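Local coordinates for protein Epf (Streptococcus pyogenes, PDB 4ES8) that acts as a cell-surface adhesin, binding to cells through an N-terminal domain that contains a carbohydrate-binding module, at residues S84-S98 with S192-F206. Sequence-based numbering, arbitrary orientation. Where two conformers were deposited one is given.
Sequences SIAARYKTSTTAPYS and SKVEKKPQGDLDVEF. With ACT (acetate ion), chain E.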
loop_
_atom_site.group_PDB
_atom_site.type_symbol
_atom_site.label_atom_id
_atom_site.label_comp_id
_atom_site.label_asym_id
_atom_site.label_seq_id
_atom_site.Cartn_x
_atom_site.Cartn_y
_atom_site.Cartn_z
ATOM N N SER A 84 3.583 14.185 -13.067
ATOM C CA SER A 84 4.804 14.481 -12.312
ATOM C C SER A 84 4.622 15.479 -11.203
ATOM O O SER A 84 3.623 16.220 -11.160
ATOM C CB SER A 84 5.864 15.040 -13.266
ATOM O OG SER A 84 5.503 16.318 -13.771
ATOM N N ILE A 85 5.609 15.526 -10.304
ATOM C CA ILE A 85 5.593 16.456 -9.184
ATOM C C ILE A 85 7.042 16.866 -8.945
ATOM O O ILE A 85 7.944 16.022 -9.040
ATOM C CB ILE A 85 4.887 15.813 -7.964
ATOM C CG1 ILE A 85 4.569 16.848 -6.899
ATOM C CG2 ILE A 85 5.648 14.580 -7.385
ATOM C CD1 ILE A 85 3.552 16.317 -5.897
ATOM N N ALA A 86 7.281 18.171 -8.774
ATOM C CA ALA A 86 8.649 18.666 -8.718
ATOM C C ALA A 86 8.826 19.828 -7.768
ATOM O O ALA A 86 7.875 20.584 -7.522
ATOM C CB ALA A 86 9.068 19.119 -10.123
ATOM N N ALA A 87 10.074 19.972 -7.268
ATOM C CA ALA A 87 10.469 21.092 -6.414
ATOM C C ALA A 87 11.633 21.826 -7.033
ATOM O O ALA A 87 12.477 21.207 -7.704
ATOM C CB ALA A 87 10.860 20.598 -5.027
ATOM N N ARG A 88 11.683 23.138 -6.794
ATOM C CA ARG A 88 12.757 24.017 -7.246
ATOM C C ARG A 88 13.237 24.788 -6.045
ATOM O O ARG A 88 12.415 25.398 -5.347
ATOM C CB ARG A 88 12.282 24.972 -8.351
ATOM C CG ARG A 88 13.265 26.120 -8.615
ATOM C CD ARG A 88 12.906 26.907 -9.865
ATOM N NE ARG A 88 13.090 26.091 -11.053
ATOM C CZ ARG A 88 12.649 26.427 -12.259
ATOM N NH1 ARG A 88 12.069 27.610 -12.458
ATOM N NH2 ARG A 88 12.822 25.608 -13.284
ATOM N N TYR A 89 14.538 24.738 -5.774
ATOM C CA TYR A 89 15.161 25.512 -4.678
ATOM C C TYR A 89 15.839 26.751 -5.278
ATOM O O TYR A 89 16.622 26.632 -6.235
ATOM C CB TYR A 89 16.177 24.668 -3.905
ATOM C CG TYR A 89 15.562 23.472 -3.227
ATOM C CD1 TYR A 89 15.379 22.272 -3.914
ATOM C CD2 TYR A 89 15.117 23.547 -1.908
ATOM C CE1 TYR A 89 14.788 21.167 -3.299
ATOM C CE2 TYR A 89 14.541 22.448 -1.281
ATOM C CZ TYR A 89 14.381 21.260 -1.979
ATOM O OH TYR A 89 13.812 20.177 -1.359
ATOM N N LYS A 90 15.489 27.936 -4.774
ATOM C CA LYS A 90 16.040 29.193 -5.280
ATOM C C LYS A 90 17.265 29.607 -4.495
ATOM O O LYS A 90 17.470 29.155 -3.376
ATOM C CB LYS A 90 14.973 30.321 -5.208
ATOM C CG LYS A 90 13.632 29.970 -5.872
ATOM C CD LYS A 90 13.711 29.919 -7.392
ATOM C CE LYS A 90 13.891 31.300 -8.006
ATOM N NZ LYS A 90 13.952 31.238 -9.506
ATOM N N THR A 91 18.050 30.559 -5.040
ATOM C CA THR A 91 19.241 31.044 -4.355
ATOM C C THR A 91 18.903 31.724 -3.012
ATOM O O THR A 91 19.783 31.808 -2.160
ATOM C CB THR A 91 20.045 32.027 -5.242
ATOM O OG1 THR A 91 19.235 33.157 -5.524
ATOM C CG2 THR A 91 20.517 31.404 -6.537
ATOM N N SER A 92 17.664 32.232 -2.844
ATOM C CA SER A 92 17.285 32.904 -1.590
ATOM C C SER A 92 16.981 31.898 -0.460
ATOM O O SER A 92 16.799 32.314 0.688
ATOM C CB SER A 92 16.091 33.817 -1.826
ATOM O OG SER A 92 14.989 33.087 -2.325
ATOM N N THR A 93 16.927 30.575 -0.773
ATOM C CA THR A 93 16.694 29.527 0.230
ATOM C C THR A 93 17.701 29.634 1.361
ATOM O O THR A 93 18.890 29.811 1.096
ATOM C CB THR A 93 16.866 28.130 -0.438
ATOM O OG1 THR A 93 15.871 27.945 -1.443
ATOM C CG2 THR A 93 16.759 26.969 0.556
ATOM N N THR A 94 17.241 29.494 2.618
ATOM C CA THR A 94 18.133 29.408 3.763
ATOM C C THR A 94 18.381 27.943 4.011
ATOM O O THR A 94 17.454 27.220 4.379
ATOM C CB THR A 94 17.550 30.113 5.000
ATOM O OG1 THR A 94 17.334 31.492 4.692
ATOM C CG2 THR A 94 18.462 29.968 6.247
ATOM N N ALA A 95 19.614 27.502 3.827
ATOM C CA ALA A 95 19.936 26.099 3.973
ATOM C C ALA A 95 20.451 25.763 5.368
ATOM O O ALA A 95 21.050 26.637 6.009
ATOM C CB ALA A 95 20.963 25.699 2.918
ATOM N N PRO A 96 20.283 24.506 5.847
ATOM C CA PRO A 96 19.557 23.397 5.189
ATOM C C PRO A 96 18.050 23.650 5.144
ATOM O O PRO A 96 17.487 24.331 6.011
ATOM C CB PRO A 96 19.894 22.159 6.048
ATOM C CG PRO A 96 20.927 22.618 7.067
ATOM C CD PRO A 96 20.780 24.107 7.178
ATOM N N TYR A 97 17.412 23.118 4.100
ATOM C CA TYR A 97 15.984 23.318 3.872
ATOM C C TYR A 97 15.449 22.145 3.080
ATOM O O TYR A 97 16.129 21.667 2.169
ATOM C CB TYR A 97 15.792 24.627 3.113
ATOM C CG TYR A 97 14.371 24.939 2.717
ATOM C CD1 TYR A 97 13.469 25.457 3.639
ATOM C CD2 TYR A 97 13.953 24.816 1.393
ATOM C CE1 TYR A 97 12.173 25.804 3.263
ATOM C CE2 TYR A 97 12.650 25.116 1.015
ATOM C CZ TYR A 97 11.765 25.621 1.954
ATOM O OH TYR A 97 10.487 25.977 1.593
ATOM N N SER A 98 14.235 21.696 3.407
ATOM C CA SER A 98 13.672 20.557 2.713
ATOM C C SER A 98 12.236 20.779 2.285
ATOM O O SER A 98 11.448 21.326 3.062
ATOM C CB SER A 98 13.735 19.312 3.604
ATOM O OG SER A 98 12.995 18.226 3.064
ATOM N N SER A 192 13.063 15.931 -0.493
ATOM C CA SER A 192 14.353 16.393 -1.018
ATOM C C SER A 192 14.876 17.493 -0.129
ATOM O O SER A 192 14.123 18.074 0.662
ATOM C CB SER A 192 14.231 16.862 -2.468
ATOM O OG SER A 192 13.305 17.923 -2.634
ATOM N N LYS A 193 16.177 17.772 -0.229
ATOM C CA LYS A 193 16.724 18.841 0.575
ATOM C C LYS A 193 17.988 19.393 -0.036
ATOM O O LYS A 193 18.627 18.732 -0.863
ATOM C CB LYS A 193 16.955 18.384 2.025
ATOM C CG LYS A 193 18.191 17.555 2.262
ATOM C CD LYS A 193 18.461 17.465 3.775
ATOM C CE LYS A 193 19.441 16.401 4.157
ATOM N NZ LYS A 193 19.539 16.272 5.638
ATOM N N VAL A 194 18.334 20.617 0.392
ATOM C CA VAL A 194 19.613 21.253 0.077
ATOM C C VAL A 194 20.328 21.451 1.406
ATOM O O VAL A 194 19.685 21.820 2.395
ATOM C CB VAL A 194 19.482 22.572 -0.742
ATOM C CG1 VAL A 194 18.973 22.271 -2.151
ATOM C CG2 VAL A 194 18.592 23.620 -0.062
ATOM N N GLU A 195 21.649 21.229 1.428
ATOM C CA GLU A 195 22.482 21.426 2.622
ATOM C C GLU A 195 23.152 22.770 2.604
ATOM O O GLU A 195 23.548 23.261 3.660
ATOM C CB GLU A 195 23.576 20.344 2.727
ATOM C CG GLU A 195 23.038 18.939 2.872
ATOM C CD GLU A 195 22.827 18.447 4.284
ATOM O OE1 GLU A 195 22.670 19.282 5.208
ATOM O OE2 GLU A 195 22.812 17.210 4.465
ATOM N N LYS A 196 23.366 23.341 1.405
ATOM C CA LYS A 196 24.019 24.632 1.313
ATOM C C LYS A 196 23.193 25.531 0.409
ATOM O O LYS A 196 22.349 25.053 -0.349
ATOM C CB LYS A 196 25.491 24.514 0.881
ATOM C CG LYS A 196 25.755 24.040 -0.523
ATOM C CD LYS A 196 27.240 24.224 -0.838
ATOM C CE LYS A 196 27.698 23.308 -1.939
ATOM N NZ LYS A 196 29.179 23.206 -2.010
ATOM N N LYS A 197 23.377 26.836 0.553
ATOM C CA LYS A 197 22.625 27.808 -0.209
ATOM C C LYS A 197 22.837 27.591 -1.721
ATOM O O LYS A 197 23.981 27.560 -2.180
ATOM C CB LYS A 197 23.040 29.221 0.208
ATOM C CG LYS A 197 22.015 30.273 -0.142
ATOM C CD LYS A 197 22.216 31.562 0.693
ATOM C CE LYS A 197 20.939 32.358 0.838
ATOM N NZ LYS A 197 20.383 32.249 2.217
ATOM N N PRO A 198 21.753 27.424 -2.490
ATOM C CA PRO A 198 21.904 27.285 -3.961
ATOM C C PRO A 198 22.537 28.515 -4.608
ATOM O O PRO A 198 22.352 29.656 -4.156
ATOM C CB PRO A 198 20.453 27.160 -4.449
ATOM C CG PRO A 198 19.700 26.617 -3.240
ATOM C CD PRO A 198 20.323 27.398 -2.099
ATOM N N GLN A 199 23.249 28.276 -5.720
ATOM C CA GLN A 199 23.851 29.348 -6.517
ATOM C C GLN A 199 23.085 29.525 -7.840
ATOM O O GLN A 199 23.384 30.423 -8.642
ATOM C CB GLN A 199 25.331 29.059 -6.767
ATOM C CG GLN A 199 26.165 29.088 -5.478
ATOM C CD GLN A 199 26.360 30.490 -4.932
ATOM O OE1 GLN A 199 26.323 31.488 -5.663
ATOM N NE2 GLN A 199 26.641 30.592 -3.637
ATOM N N GLY A 200 22.064 28.683 -8.040
ATOM C CA GLY A 200 21.132 28.787 -9.162
ATOM C C GLY A 200 19.907 27.944 -8.867
ATOM O O GLY A 200 19.869 27.271 -7.836
ATOM N N ASP A 201 18.906 27.967 -9.756
ATOM C CA ASP A 201 17.706 27.138 -9.562
ATOM C C ASP A 201 18.086 25.669 -9.513
ATOM O O ASP A 201 18.764 25.184 -10.427
ATOM C CB ASP A 201 16.701 27.343 -10.700
ATOM C CG ASP A 201 16.043 28.697 -10.754
ATOM O OD1 ASP A 201 16.103 29.429 -9.738
ATOM O OD2 ASP A 201 15.453 29.015 -11.804
ATOM N N LEU A 202 17.660 24.966 -8.454
ATOM C CA LEU A 202 17.952 23.535 -8.347
ATOM C C LEU A 202 16.638 22.772 -8.401
ATOM O O LEU A 202 15.823 22.905 -7.479
ATOM C CB LEU A 202 18.708 23.212 -7.043
ATOM C CG LEU A 202 20.015 23.973 -6.786
ATOM C CD1 LEU A 202 20.689 23.441 -5.527
ATOM C CD2 LEU A 202 21.006 23.881 -8.001
ATOM N N ASP A 203 16.438 21.952 -9.455
ATOM C CA ASP A 203 15.193 21.218 -9.622
ATOM C C ASP A 203 15.294 19.726 -9.364
ATOM O O ASP A 203 16.295 19.108 -9.678
ATOM C CB ASP A 203 14.647 21.394 -11.047
ATOM C CG ASP A 203 14.322 22.818 -11.436
ATOM O OD1 ASP A 203 14.300 23.689 -10.537
ATOM O OD2 ASP A 203 14.088 23.059 -12.640
ATOM N N VAL A 204 14.215 19.145 -8.825
ATOM C CA VAL A 204 14.117 17.695 -8.591
ATOM C C VAL A 204 12.720 17.282 -9.022
ATOM O O VAL A 204 11.758 17.973 -8.672
ATOM C CB VAL A 204 14.481 17.260 -7.141
ATOM C CG1 VAL A 204 13.622 17.974 -6.075
ATOM C CG2 VAL A 204 14.405 15.732 -6.993
ATOM N N GLU A 205 12.603 16.187 -9.783
ATOM C CA GLU A 205 11.320 15.740 -10.318
ATOM C C GLU A 205 11.086 14.259 -10.060
ATOM O O GLU A 205 12.025 13.464 -10.159
ATOM C CB GLU A 205 11.285 16.014 -11.837
ATOM C CG GLU A 205 9.996 15.621 -12.539
ATOM C CD GLU A 205 10.116 15.726 -14.042
ATOM O OE1 GLU A 205 10.742 14.826 -14.647
ATOM O OE2 GLU A 205 9.590 16.709 -14.615
ATOM N N PHE A 206 9.822 13.901 -9.781
ATOM C CA PHE A 206 9.376 12.531 -9.580
ATOM C C PHE A 206 8.191 12.294 -10.482
ATOM O O PHE A 206 7.374 13.210 -10.638
ATOM C CB PHE A 206 8.956 12.294 -8.116
ATOM C CG PHE A 206 9.895 12.906 -7.108
ATOM C CD1 PHE A 206 10.990 12.189 -6.629
ATOM C CD2 PHE A 206 9.673 14.201 -6.623
ATOM C CE1 PHE A 206 11.840 12.747 -5.666
ATOM C CE2 PHE A 206 10.517 14.755 -5.644
ATOM C CZ PHE A 206 11.592 14.019 -5.166
HETATM C C ACT E . 10.690 30.758 -11.020
HETATM O O ACT E . 10.571 31.949 -10.659
HETATM O OXT ACT E . 11.780 30.151 -10.888
HETATM C CH3 ACT E . 9.516 30.129 -11.755
HETATM O O HOH W 1 7.188 17.830 -15.366
HETATM O O HOH W 2 17.476 30.946 -7.909
HETATM O O HOH W 3 22.821 31.999 -2.656
#
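Two crossover loops meet at one end of a beta-sandwich: strand 84-89 and the start of strand 202-213 pair antiparallel in one sheet, Tyr97-Ser98 and Lys193-Val194 in the other. In the first, Ile85, Ala87 and Tyr89 form hydrogen-bonded pairs with Phe206, Val204 and Leu202. Tyr89 spans the gap between the sheets. Val194 CG1 sits over its ring face, 4.0 Å from the centroid, and Tyr89 OH donates at the ring edge to Ser192 OG (2.6 Å). On the opposite face of this sheet from Tyr89, Arg88 grips Asp203 side-on, NE to OD1 (2.7 Å) and NH2 to OD2 (2.9 Å), both on syn lone pairs with the two groups nearly coplanar (15°). Asp201 OD2 lies over one guanidinium face, offset toward the rim, a long salt bridge in which no N-H points at the oxygen. Lys90 bends at chi2 and chi3 (-71° and -70°), which brings NZ alongside Asp201 to OD1 (2.8 Å); an acetate, probably from the crystallisation liquor, bridges Lys90 NZ and Arg88 NH1. At the loop tips, Lys197 NZ donates to Thr93 O (3.1 Å) from above the carbonyl plane, while Pro198 packs its CG on Lys90 O (3.4 Å). Strand 76-80 flanks 84-89 and strand 113-123 flanks 202-213; in the other sheet, strands 41-46 and 127-135 border the pair 97-105 and 186-194.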